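Local coordinates for FAD-binding oxidoreductase (Gulosibacter chungangensis, PDB 7PBG), which oxidises 4-ethylphenol and related 4-alkylphenols, dehydrogenating the alkyl side chain with a covalently bound FAD cofactor, at residues R4-G9 / E13-A18; S28-V33 / G108-R113; E119-A124 / W205-G210; T194-G197 / G201-A204; H372-N375 / P379-H382. All blocks are in the same frame, centred on the assembly; numbering follows the deposited sequence.

Contact 1. Residues R4-G9 / E13-A18; sequences RTLPDG and EQFANA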
# COMPACT_ATOMS: atom_id res chain seq x y z
N ARG A 4 6.12 0.25 40.86
CA ARG A 4 5.76 1.68 40.80
C ARG A 4 4.26 1.80 40.44
O ARG A 4 3.60 2.72 40.90
CB ARG A 4 6.67 2.41 39.80
CG ARG A 4 6.40 2.05 38.35
CD ARG A 4 7.50 2.58 37.44
NE ARG A 4 7.67 4.01 37.49
CZ ARG A 4 7.36 4.86 36.51
NH1 ARG A 4 6.76 4.43 35.40
NH2 ARG A 4 7.58 6.15 36.65
N THR A 5 3.78 0.87 39.64
CA THR A 5 2.39 0.80 39.13
C THR A 5 2.11 -0.69 38.89
O THR A 5 3.09 -1.49 38.75
CB THR A 5 2.18 1.62 37.84
OG1 THR A 5 3.04 1.10 36.83
CG2 THR A 5 2.42 3.10 37.98
N LEU A 6 0.84 -1.06 38.88
CA LEU A 6 0.42 -2.42 38.49
C LEU A 6 -0.75 -2.31 37.54
O LEU A 6 -1.58 -1.43 37.67
CB LEU A 6 -0.04 -3.24 39.70
CG LEU A 6 1.05 -3.74 40.64
CD1 LEU A 6 0.39 -4.48 41.79
CD2 LEU A 6 2.03 -4.63 39.93
N PRO A 7 -0.86 -3.30 36.63
CA PRO A 7 -2.01 -3.37 35.75
C PRO A 7 -3.24 -3.76 36.59
O PRO A 7 -3.13 -4.67 37.42
CB PRO A 7 -1.61 -4.41 34.69
CG PRO A 7 -0.46 -5.20 35.27
CD PRO A 7 0.11 -4.38 36.41
N ASP A 8 -4.36 -3.06 36.37
CA ASP A 8 -5.69 -3.48 36.89
C ASP A 8 -5.86 -5.00 36.73
O ASP A 8 -5.59 -5.54 35.63
CB ASP A 8 -6.81 -2.72 36.20
CG ASP A 8 -6.87 -1.26 36.59
OD1 ASP A 8 -6.17 -0.88 37.54
OD2 ASP A 8 -7.63 -0.52 35.94
N GLY A 9 -6.30 -5.70 37.78
CA GLY A 9 -6.56 -7.15 37.73
C GLY A 9 -5.34 -8.01 38.02
O GLY A 9 -5.49 -9.23 38.09
N GLU A 13 1.60 -10.06 43.97
CA GLU A 13 2.14 -11.44 44.05
C GLU A 13 2.22 -12.00 42.63
O GLU A 13 3.27 -12.56 42.26
CB GLU A 13 1.27 -12.26 45.01
CG GLU A 13 1.64 -13.73 45.02
CD GLU A 13 0.68 -14.51 45.88
OE1 GLU A 13 -0.30 -15.06 45.32
OE2 GLU A 13 0.85 -14.48 47.12
N GLN A 14 1.13 -11.87 41.87
CA GLN A 14 1.05 -12.33 40.46
C GLN A 14 2.13 -11.63 39.63
O GLN A 14 2.88 -12.34 38.91
CB GLN A 14 -0.35 -12.06 39.94
CG GLN A 14 -1.34 -13.10 40.44
CD GLN A 14 -2.77 -12.67 40.20
OE1 GLN A 14 -3.04 -11.51 39.91
NE2 GLN A 14 -3.70 -13.61 40.32
N PHE A 15 2.22 -10.31 39.74
CA PHE A 15 3.21 -9.48 39.00
C PHE A 15 4.64 -9.93 39.35
O PHE A 15 5.49 -10.10 38.44
CB PHE A 15 3.03 -8.00 39.29
CG PHE A 15 3.76 -7.11 38.32
CD1 PHE A 15 3.24 -6.91 37.06
CD2 PHE A 15 5.00 -6.59 38.62
CE1 PHE A 15 3.90 -6.11 36.14
CE2 PHE A 15 5.66 -5.78 37.69
CZ PHE A 15 5.11 -5.57 36.45
N ALA A 16 4.94 -10.09 40.64
CA ALA A 16 6.29 -10.55 41.07
C ALA A 16 6.57 -11.92 40.43
O ALA A 16 7.75 -12.22 40.12
CB ALA A 16 6.39 -10.63 42.58
N ASN A 17 5.55 -12.76 40.27
CA ASN A 17 5.75 -14.14 39.74
C ASN A 17 6.10 -14.03 38.25
O ASN A 17 7.05 -14.70 37.85
CB ASN A 17 4.56 -15.06 39.96
CG ASN A 17 4.47 -15.59 41.38
OD1 ASN A 17 5.47 -15.68 42.08
ND2 ASN A 17 3.27 -15.92 41.79
N ALA A 18 5.41 -13.15 37.52
CA ALA A 18 5.68 -12.87 36.09
C ALA A 18 7.08 -12.28 35.93
O ALA A 18 7.84 -12.73 35.04
CB ALA A 18 4.63 -11.94 35.54
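Leu6 and Phe15 make the main apolar contact. Methyl CD2 of Leu6 sits over one face of the Phe15 ring, 3.9 Å from its centroid and 29° off the ring normal. This is a CH-pi contact. The methyl lies toward the inner end of the ring: CD2 of Leu6 is 3.4 Å from CG of Phe15 and 3.6 Å from its CB. The Phe15 ring swings out from the helix with CG anti to the backbone N (chi1 -165°), and this carries it to the N-terminal chain.

Pro7 adds a looser apolar contact. Its CD comes obliquely to the ring, 4.1 Å from CD1 of Phe15. The ring also meets Phe3 edge-to-face and touches Ser56, so it is buried.

The polar part is slight. Gly9 O and Gln14 OE1 are neighbours at 3.8 Å, and both are acceptors. Gln14 OE1 instead takes a hydrogen bond from Ser11 N.

One aromatic side chain is thus the point of packing, and the Pro7 side chain is about 11 Å from that of His82, which binds FAD. The fold element is an N-terminal segment folded back against the first turn of the helix that follows it, helix 12-26.

Contact 2. Residues S28-V33 / G108-R113; sequences SEYVRV and GKRMNR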
# COMPACT_ATOMS: atom_id res chain seq x y z
N SER A 28 17.96 -11.42 34.37
CA SER A 28 17.56 -10.38 35.36
C SER A 28 18.12 -9.00 34.96
O SER A 28 17.42 -8.01 35.18
CB SER A 28 17.97 -10.77 36.76
OG SER A 28 19.37 -10.86 36.82
N GLU A 29 19.30 -8.91 34.34
CA GLU A 29 19.89 -7.61 33.94
C GLU A 29 19.05 -6.92 32.84
O GLU A 29 19.31 -5.73 32.58
CB GLU A 29 21.34 -7.74 33.48
CG GLU A 29 21.55 -8.63 32.26
CD GLU A 29 21.99 -10.07 32.50
OE1 GLU A 29 21.26 -10.85 33.20
OE2 GLU A 29 23.07 -10.42 31.98
N TYR A 30 18.09 -7.63 32.23
CA TYR A 30 17.28 -7.08 31.10
C TYR A 30 15.81 -6.87 31.50
O TYR A 30 14.96 -6.50 30.64
CB TYR A 30 17.39 -7.97 29.88
CG TYR A 30 18.81 -8.23 29.46
CD1 TYR A 30 19.58 -7.19 28.99
CD2 TYR A 30 19.34 -9.50 29.50
CE1 TYR A 30 20.89 -7.39 28.59
CE2 TYR A 30 20.65 -9.72 29.10
CZ TYR A 30 21.41 -8.66 28.62
OH TYR A 30 22.72 -8.83 28.23
N VAL A 31 15.48 -7.10 32.77
CA VAL A 31 14.10 -6.91 33.30
C VAL A 31 14.21 -5.90 34.45
O VAL A 31 14.83 -6.24 35.47
CB VAL A 31 13.53 -8.27 33.76
CG1 VAL A 31 12.17 -8.13 34.43
CG2 VAL A 31 13.49 -9.26 32.61
N ARG A 32 13.71 -4.68 34.27
CA ARG A 32 13.96 -3.54 35.19
C ARG A 32 12.63 -3.06 35.79
O ARG A 32 11.65 -2.81 35.03
CB ARG A 32 14.71 -2.43 34.45
CG ARG A 32 16.04 -2.92 33.88
CD ARG A 32 17.04 -3.32 34.96
NE ARG A 32 17.90 -2.21 35.31
CZ ARG A 32 18.16 -1.77 36.53
NH1 ARG A 32 17.64 -2.35 37.60
NH2 ARG A 32 18.97 -0.74 36.69
N VAL A 33 12.58 -2.97 37.12
CA VAL A 33 11.37 -2.50 37.85
C VAL A 33 11.70 -1.27 38.70
O VAL A 33 10.77 -0.72 39.29
CB VAL A 33 10.74 -3.62 38.70
CG1 VAL A 33 10.20 -4.75 37.83
CG2 VAL A 33 11.71 -4.16 39.73
N GLY A 108 14.45 -1.86 20.75
CA GLY A 108 15.57 -1.25 20.04
C GLY A 108 16.82 -1.16 20.91
O GLY A 108 17.89 -0.93 20.35
N LYS A 109 16.72 -1.29 22.23
CA LYS A 109 17.90 -1.18 23.12
C LYS A 109 18.95 -2.19 22.63
O LYS A 109 20.14 -1.79 22.48
CB LYS A 109 17.47 -1.41 24.58
CG LYS A 109 18.60 -1.45 25.61
CD LYS A 109 18.76 -0.26 26.49
CE LYS A 109 20.12 -0.23 27.19
NZ LYS A 109 20.06 -0.89 28.51
N ARG A 110 18.55 -3.47 22.41
CA ARG A 110 19.48 -4.56 22.04
C ARG A 110 19.24 -5.06 20.61
O ARG A 110 20.19 -5.61 20.01
CB ARG A 110 19.32 -5.71 23.03
CG ARG A 110 19.66 -5.26 24.44
CD ARG A 110 19.37 -6.34 25.43
NE ARG A 110 20.18 -7.52 25.17
CZ ARG A 110 19.87 -8.76 25.54
NH1 ARG A 110 18.76 -8.99 26.22
NH2 ARG A 110 20.72 -9.75 25.31
N MET A 111 18.03 -4.98 20.09
CA MET A 111 17.76 -5.51 18.74
C MET A 111 17.94 -4.36 17.74
O MET A 111 16.93 -3.70 17.41
CB MET A 111 16.35 -6.08 18.69
CG MET A 111 16.20 -7.25 19.66
SD MET A 111 14.50 -7.88 19.78
CE MET A 111 14.35 -8.65 18.17
N ASN A 112 19.20 -4.07 17.36
CA ASN A 112 19.52 -2.75 16.78
C ASN A 112 20.40 -2.86 15.54
O ASN A 112 20.94 -1.82 15.16
CB ASN A 112 20.08 -1.81 17.84
CG ASN A 112 21.41 -2.32 18.37
OD1 ASN A 112 21.92 -3.34 17.90
ND2 ASN A 112 21.98 -1.59 19.32
N ARG A 113 20.42 -4.00 14.87
CA ARG A 113 21.28 -4.22 13.68
C ARG A 113 20.57 -3.83 12.38
O ARG A 113 19.37 -4.15 12.16
CB ARG A 113 21.81 -5.66 13.64
CG ARG A 113 22.77 -5.97 14.79
CD ARG A 113 24.07 -6.60 14.38
NE ARG A 113 23.93 -7.92 13.77
CZ ARG A 113 23.66 -9.07 14.41
NH1 ARG A 113 23.53 -9.10 15.73
NH2 ARG A 113 23.59 -10.22 13.75
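A cation-pi stack between Tyr30 and Arg110 joins two elements at the edge of the FAD-binding domain. Tyr30 ends a short 3-10 turn that leads into strand 31-32, an outermost strand of the four-stranded mixed sheet. Arg110 lies in the connection from strand 103-106 of that sheet to strand 114-118 of the antiparallel sheet. The fold is that of the PCMH-type FAD-binding proteins. The contact is at the surface, and the Arg110 side chain is about 12 Å from the bound FAD.

The guanidinium of Arg110 lies flat on the tyrosine ring. The two planes are 9° apart, and Arg110 CZ is 3.5 Å from the centroid of the Tyr30 ring. The overlap covers the length of the ring. NH1 of Arg110 reaches the inner end, 3.3 Å from CG of Tyr30. CZ of Arg110 sits 3.4 Å from CZ of Tyr30, and NH2 lies 3.7 Å from the hydroxyl OH of Tyr30. The arginine chain bends at chi3 (62°), which turns the planar group to meet the ring face.

Arg110 NH1 also donates a hydrogen bond to Trp60 O. This bond should limit rotation of the guanidinium and keep its charge over the aromatic face. The backbone of Tyr30 is bonded to Trp60 as well, which places the tyrosine, so one residue next to strand 57-59 holds both partners of the stack. The opposite face of the Tyr30 ring is covered by CG of Glu29, which lies 3.4 Å above the plane, over the ring centre.

Contact 3. Residues E119-A124 / W205-G210; sequences EKLAYA and WHLYPG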
# COMPACT_ATOMS: atom_id res chain seq x y z
N GLU A 119 22.22 -3.11 -2.68
CA GLU A 119 22.28 -2.00 -3.66
C GLU A 119 21.50 -2.35 -4.95
O GLU A 119 20.79 -1.49 -5.44
CB GLU A 119 23.73 -1.70 -4.01
CG GLU A 119 23.85 -0.49 -4.91
CD GLU A 119 25.29 -0.01 -5.05
OE1 GLU A 119 26.23 -0.82 -4.72
OE2 GLU A 119 25.47 1.18 -5.43
N LYS A 120 21.69 -3.55 -5.51
CA LYS A 120 21.13 -3.94 -6.82
C LYS A 120 19.60 -3.79 -6.78
O LYS A 120 19.05 -3.43 -7.80
CB LYS A 120 21.50 -5.39 -7.16
CG LYS A 120 21.00 -5.86 -8.52
CD LYS A 120 21.59 -7.20 -8.94
CE LYS A 120 21.15 -7.59 -10.33
NZ LYS A 120 21.79 -8.84 -10.81
N LEU A 121 18.96 -4.19 -5.68
CA LEU A 121 17.49 -4.18 -5.56
C LEU A 121 17.06 -3.06 -4.59
O LEU A 121 15.88 -3.00 -4.27
CB LEU A 121 17.03 -5.56 -5.10
CG LEU A 121 17.34 -6.68 -6.10
CD1 LEU A 121 16.78 -8.01 -5.63
CD2 LEU A 121 16.82 -6.33 -7.48
N ALA A 122 17.98 -2.20 -4.17
CA ALA A 122 17.70 -0.92 -3.48
C ALA A 122 16.79 -1.10 -2.28
O ALA A 122 15.65 -0.57 -2.28
CB ALA A 122 17.07 0.06 -4.41
N TYR A 123 17.20 -1.92 -1.33
CA TYR A 123 16.47 -2.02 -0.04
C TYR A 123 17.44 -2.24 1.11
O TYR A 123 18.54 -2.69 0.91
CB TYR A 123 15.39 -3.08 -0.08
CG TYR A 123 15.86 -4.50 -0.12
CD1 TYR A 123 16.15 -5.21 1.03
CD2 TYR A 123 16.06 -5.15 -1.32
CE1 TYR A 123 16.59 -6.53 1.01
CE2 TYR A 123 16.46 -6.47 -1.37
CZ TYR A 123 16.74 -7.17 -0.20
OH TYR A 123 17.16 -8.48 -0.25
N ALA A 124 16.95 -2.01 2.33
CA ALA A 124 17.68 -2.35 3.55
C ALA A 124 16.74 -3.17 4.41
O ALA A 124 15.51 -3.16 4.18
CB ALA A 124 18.15 -1.09 4.25
N TRP A 205 11.05 -11.47 -0.12
CA TRP A 205 10.43 -10.99 1.14
C TRP A 205 10.39 -9.45 1.17
O TRP A 205 9.35 -8.87 1.48
CB TRP A 205 11.18 -11.52 2.33
CG TRP A 205 10.50 -11.34 3.66
CD1 TRP A 205 9.20 -11.01 3.90
CD2 TRP A 205 11.10 -11.59 4.93
NE1 TRP A 205 8.94 -11.05 5.24
CE2 TRP A 205 10.10 -11.34 5.90
CE3 TRP A 205 12.37 -12.02 5.36
CZ2 TRP A 205 10.34 -11.52 7.26
CZ3 TRP A 205 12.60 -12.21 6.70
CH2 TRP A 205 11.61 -11.90 7.64
N HIS A 206 11.49 -8.79 0.79
CA HIS A 206 11.56 -7.30 0.86
C HIS A 206 11.39 -6.66 -0.52
O HIS A 206 11.63 -5.47 -0.62
CB HIS A 206 12.90 -6.89 1.56
CG HIS A 206 13.10 -7.67 2.83
ND1 HIS A 206 12.19 -7.60 3.87
CD2 HIS A 206 14.07 -8.54 3.21
CE1 HIS A 206 12.59 -8.41 4.84
NE2 HIS A 206 13.75 -8.97 4.50
N LEU A 207 11.00 -7.43 -1.54
CA LEU A 207 10.83 -6.93 -2.91
C LEU A 207 9.36 -6.77 -3.26
O LEU A 207 9.02 -5.80 -3.89
CB LEU A 207 11.47 -7.88 -3.92
CG LEU A 207 12.89 -8.29 -3.62
CD1 LEU A 207 13.38 -9.27 -4.66
CD2 LEU A 207 13.78 -7.06 -3.57
N TYR A 208 8.53 -7.72 -2.89
CA TYR A 208 7.14 -7.78 -3.39
C TYR A 208 6.21 -7.91 -2.19
O TYR A 208 6.24 -8.92 -1.52
CB TYR A 208 6.98 -8.94 -4.35
CG TYR A 208 5.57 -9.09 -4.84
CD1 TYR A 208 5.00 -8.14 -5.65
CD2 TYR A 208 4.77 -10.13 -4.40
CE1 TYR A 208 3.69 -8.25 -6.08
CE2 TYR A 208 3.46 -10.26 -4.83
CZ TYR A 208 2.92 -9.33 -5.69
OH TYR A 208 1.59 -9.42 -6.09
N PRO A 209 5.37 -6.87 -1.93
CA PRO A 209 4.41 -6.87 -0.82
C PRO A 209 3.13 -7.63 -1.19
O PRO A 209 2.12 -7.02 -1.44
CB PRO A 209 4.14 -5.38 -0.63
CG PRO A 209 4.25 -4.81 -2.00
CD PRO A 209 5.34 -5.61 -2.68
N GLY A 210 3.27 -8.94 -1.27
CA GLY A 210 2.23 -9.87 -1.73
C GLY A 210 2.56 -11.30 -1.37
O GLY A 210 3.68 -11.61 -0.94
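Tyr123 meets both His206 and Leu207 with its ring. Its side chain takes the crowded position, with CG between the backbone N and the carbonyl carbon (chi1 71°). The ring then points at the 205-210 loop.

CB of His206 lies over one face of this ring, 4.0 Å from the Tyr123 centroid and 24° off the normal. This is a CH-pi contact made by the methylene. The imidazole itself meets the tyrosine obliquely, with the planes at 45°. The His206 ring is held by its ND1 through a hydrogen bond with Cys180 O, and its own face packs on Trp205.

Leu207 has CG anti to its carbonyl carbon, which carries the branch toward the 119-124 segment. CD2 of Leu207 fits between Tyr123 and Leu121, 3.5 Å from CE2 of Tyr123 and 3.8 Å from CD1 of Leu121. CD1 of Leu207 also meets CD1 of Leu121. Ala122 and Tyr123, opposite Asn118, form a G1 beta bulge at the start of strand 123-126. Leu121 and Leu207 also pack on Pro404 and Ala403 of the second subunit.

The chemistry across the contact is apolar. Shape and burial hold the hairpin end against the loop, and the histidine's polar bond is directed elsewhere, to Cys180.

Contact 4. Residues T194-G197 / G201-A204; sequences TGMG and GSEA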
# COMPACT_ATOMS: atom_id res chain seq x y z
N THR A 194 5.55 -11.87 6.92
CA THR A 194 4.49 -11.35 6.02
C THR A 194 4.94 -11.60 4.58
O THR A 194 6.17 -11.73 4.31
CB THR A 194 4.17 -9.89 6.26
OG1 THR A 194 5.36 -9.14 5.99
CG2 THR A 194 3.66 -9.68 7.66
N GLY A 195 3.99 -11.70 3.71
CA GLY A 195 4.24 -11.70 2.25
C GLY A 195 5.07 -12.88 1.83
O GLY A 195 4.81 -14.04 2.26
N MET A 196 6.10 -12.64 1.01
CA MET A 196 6.95 -13.71 0.47
C MET A 196 7.89 -14.30 1.55
O MET A 196 8.45 -15.36 1.31
CB MET A 196 7.71 -13.18 -0.74
CG MET A 196 6.80 -12.74 -1.83
SD MET A 196 5.70 -14.09 -2.41
CE MET A 196 6.85 -15.40 -2.63
N GLY A 197 7.96 -13.69 2.75
CA GLY A 197 8.72 -14.29 3.87
C GLY A 197 8.04 -15.56 4.39
O GLY A 197 8.72 -16.36 5.03
N GLY A 201 12.88 -20.00 1.39
CA GLY A 201 13.78 -19.84 0.25
C GLY A 201 13.55 -18.60 -0.56
O GLY A 201 14.38 -18.36 -1.44
N SER A 202 12.39 -17.93 -0.44
CA SER A 202 12.10 -16.75 -1.29
C SER A 202 13.13 -15.68 -1.04
O SER A 202 13.46 -15.44 0.09
CB SER A 202 10.73 -16.20 -1.11
OG SER A 202 10.51 -15.10 -1.99
N GLU A 203 13.63 -15.07 -2.12
CA GLU A 203 14.47 -13.87 -2.03
C GLU A 203 13.61 -12.61 -2.16
O GLU A 203 14.20 -11.50 -2.28
CB GLU A 203 15.57 -13.98 -3.10
CG GLU A 203 16.61 -15.08 -2.83
CD GLU A 203 17.68 -15.26 -3.90
OE1 GLU A 203 17.35 -15.17 -5.08
OE2 GLU A 203 18.88 -15.57 -3.54
N ALA A 204 12.29 -12.72 -2.26
CA ALA A 204 11.40 -11.57 -2.57
C ALA A 204 10.68 -11.03 -1.32
O ALA A 204 9.83 -10.13 -1.47
CB ALA A 204 10.40 -12.03 -3.61
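Met196 lays its CB and CG against the backbone and methyl of Ala204. Its CB is 3.7 Å from Ala204 C, and its CG is 4.1 Å from Ala204 CB. The chain then folds back on itself, bent at both chi2 and chi3. That curl brings the terminal methyl round to the serine side: CE of Met196 lies 3.7 Å from OG of Ser202. The same hydroxyl is 3.6 Å from CB of Met196, so OG sits against both ends of the methionine side chain. On the backbone side, CB of Ser202 packs 3.4 Å from Met196 O.

Both segments belong to the long connection between strands 191-193 and 226-237, and the chain doubles back between them. An ST turn shapes the second segment. OG of Ser202 accepts a hydrogen bond from Ala204 N at 3.0 Å, with an N-H...O angle of 162°. The hydroxyl is set for this by its position anti to the serine N (chi1 -178°). The first segment is closed by a backbone bond from Gly197 N to Thr194 O, and Met196 stands in that turn. Thr194 is tied to strand 179-186 through Met182.

The loop lies at the dimer interface. Met196 packs on Tyr490 of the second subunit, and Glu203 packs on Ala403 of that subunit. Gly195 O accepts a hydrogen bond from Gln497 NE2 of the second subunit.

Contact 5. Residues H372-N375 / P379-H382; sequences HELN and PNRH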
# COMPACT_ATOMS: atom_id res chain seq x y z
N HIS A 372 17.09 20.84 3.04
CA HIS A 372 17.86 20.24 1.95
C HIS A 372 18.43 18.90 2.44
O HIS A 372 18.44 17.94 1.68
CB HIS A 372 18.93 21.21 1.51
CG HIS A 372 19.82 20.64 0.47
ND1 HIS A 372 19.36 20.33 -0.77
CD2 HIS A 372 21.14 20.35 0.48
CE1 HIS A 372 20.36 19.89 -1.50
NE2 HIS A 372 21.48 19.89 -0.75
N GLU A 373 18.95 18.87 3.66
CA GLU A 373 19.49 17.63 4.24
C GLU A 373 18.38 16.56 4.28
O GLU A 373 18.57 15.45 3.69
CB GLU A 373 20.10 17.91 5.59
CG GLU A 373 21.51 18.43 5.49
CD GLU A 373 22.17 18.69 6.83
OE1 GLU A 373 21.46 18.62 7.87
OE2 GLU A 373 23.37 19.06 6.82
N LEU A 374 17.25 16.89 4.92
CA LEU A 374 16.19 15.85 5.06
C LEU A 374 15.77 15.38 3.67
O LEU A 374 15.52 14.18 3.51
CB LEU A 374 14.98 16.40 5.82
CG LEU A 374 15.26 16.80 7.26
CD1 LEU A 374 14.01 17.30 7.91
CD2 LEU A 374 15.85 15.67 8.10
N ASN A 375 15.62 16.31 2.74
CA ASN A 375 15.04 16.02 1.40
C ASN A 375 16.04 15.24 0.54
O ASN A 375 15.62 14.71 -0.50
CB ASN A 375 14.58 17.26 0.63
CG ASN A 375 13.52 17.99 1.38
OD1 ASN A 375 13.07 17.52 2.44
ND2 ASN A 375 13.11 19.12 0.81
N PRO A 379 19.85 12.66 7.50
CA PRO A 379 19.06 12.96 8.68
C PRO A 379 19.79 13.96 9.57
O PRO A 379 21.05 14.04 9.57
CB PRO A 379 18.92 11.61 9.40
CG PRO A 379 19.98 10.73 8.84
CD PRO A 379 20.53 11.35 7.57
N ASN A 380 19.02 14.69 10.37
CA ASN A 380 19.58 15.68 11.33
C ASN A 380 18.63 15.78 12.52
O ASN A 380 17.64 15.05 12.56
CB ASN A 380 19.89 17.03 10.67
CG ASN A 380 18.67 17.72 10.09
OD1 ASN A 380 17.68 17.92 10.79
ND2 ASN A 380 18.73 18.05 8.80
N ARG A 381 18.93 16.63 13.47
CA ARG A 381 17.96 16.92 14.56
C ARG A 381 17.78 18.43 14.68
O ARG A 381 17.50 18.95 15.76
CB ARG A 381 18.42 16.29 15.86
CG ARG A 381 19.81 16.71 16.28
CD ARG A 381 20.16 15.92 17.53
NE ARG A 381 20.26 14.49 17.26
CZ ARG A 381 20.52 13.55 18.17
NH1 ARG A 381 20.64 13.87 19.46
NH2 ARG A 381 20.60 12.29 17.82
N HIS A 382 17.91 19.12 13.57
CA HIS A 382 17.74 20.59 13.53
C HIS A 382 16.43 20.99 14.21
O HIS A 382 16.51 21.92 15.03
CB HIS A 382 17.85 21.08 12.09
CG HIS A 382 17.99 22.56 12.00
ND1 HIS A 382 16.93 23.39 11.65
CD2 HIS A 382 19.05 23.34 12.26
CE1 HIS A 382 17.35 24.65 11.67
NE2 HIS A 382 18.65 24.64 12.08
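Glu373 and Leu374, in helix 363-375, face a chain that turns back past them without regular structure. The closest CA atoms are those of Leu374 and Pro379, 5.4 Å apart. An Asx turn shapes the returning segment: OD1 of Asn380 accepts from His382 N at 3.0 Å. The donor stands above the carbonyl plane.

The amide of Asn380 also bonds to the helix. Its ND2 donates to OE1 of Glu373 at 2.9 Å, with an N-H...O angle of 142°. The carboxylate uses its anti lone pair, and its plane is 43° from that of the amide. Asn380 has its CG between the backbone N and the carbonyl carbon (chi1 62°), which points the amide at the helix. ND2 makes a second bond to Ala370 O, one turn earlier in the helix.

Leu374 packs beside this polar group. Its CD2 lies 3.8 Å from ND2 of Asn380 and 4.2 Å from CA of Pro379. The Leu374 side chain is also about 4 Å from those of Glu152 and Tyr169, which bind FAD, so Leu374 backs residues of the FAD pocket.

One amide thus serves three bonds. Its oxygen fixes the turn and its nitrogen grips the helix, so its orientation should be well defined. Glu373 OE2 has a further weak bond from Asn369 ND2, so each carboxylate oxygen has an amide N-H donor, which would probably steady the negative charge.

How the contacts relate
From the N terminus, contact 1 closes a short loop, setting the first residues against helix 12-26. Contact 2 follows in series and closes a longer one, from the chain entering strand 31-32 to the connection after strand 103-106. Contact 3 links the start of strand 123-126 to the loop before strand 226-237. Contact 4 falls within that span, closes a loop of three residues and touches contact 3: Trp205 NE1 lies 3.0 Å from Thr194 O, and both meet the second subunit. Contact 5 comes last and also closes over three residues, tying helix 363-375 to the chain leading to strand 393-402, on the opposite side of the chain's centre from contact 1. No contacts cross.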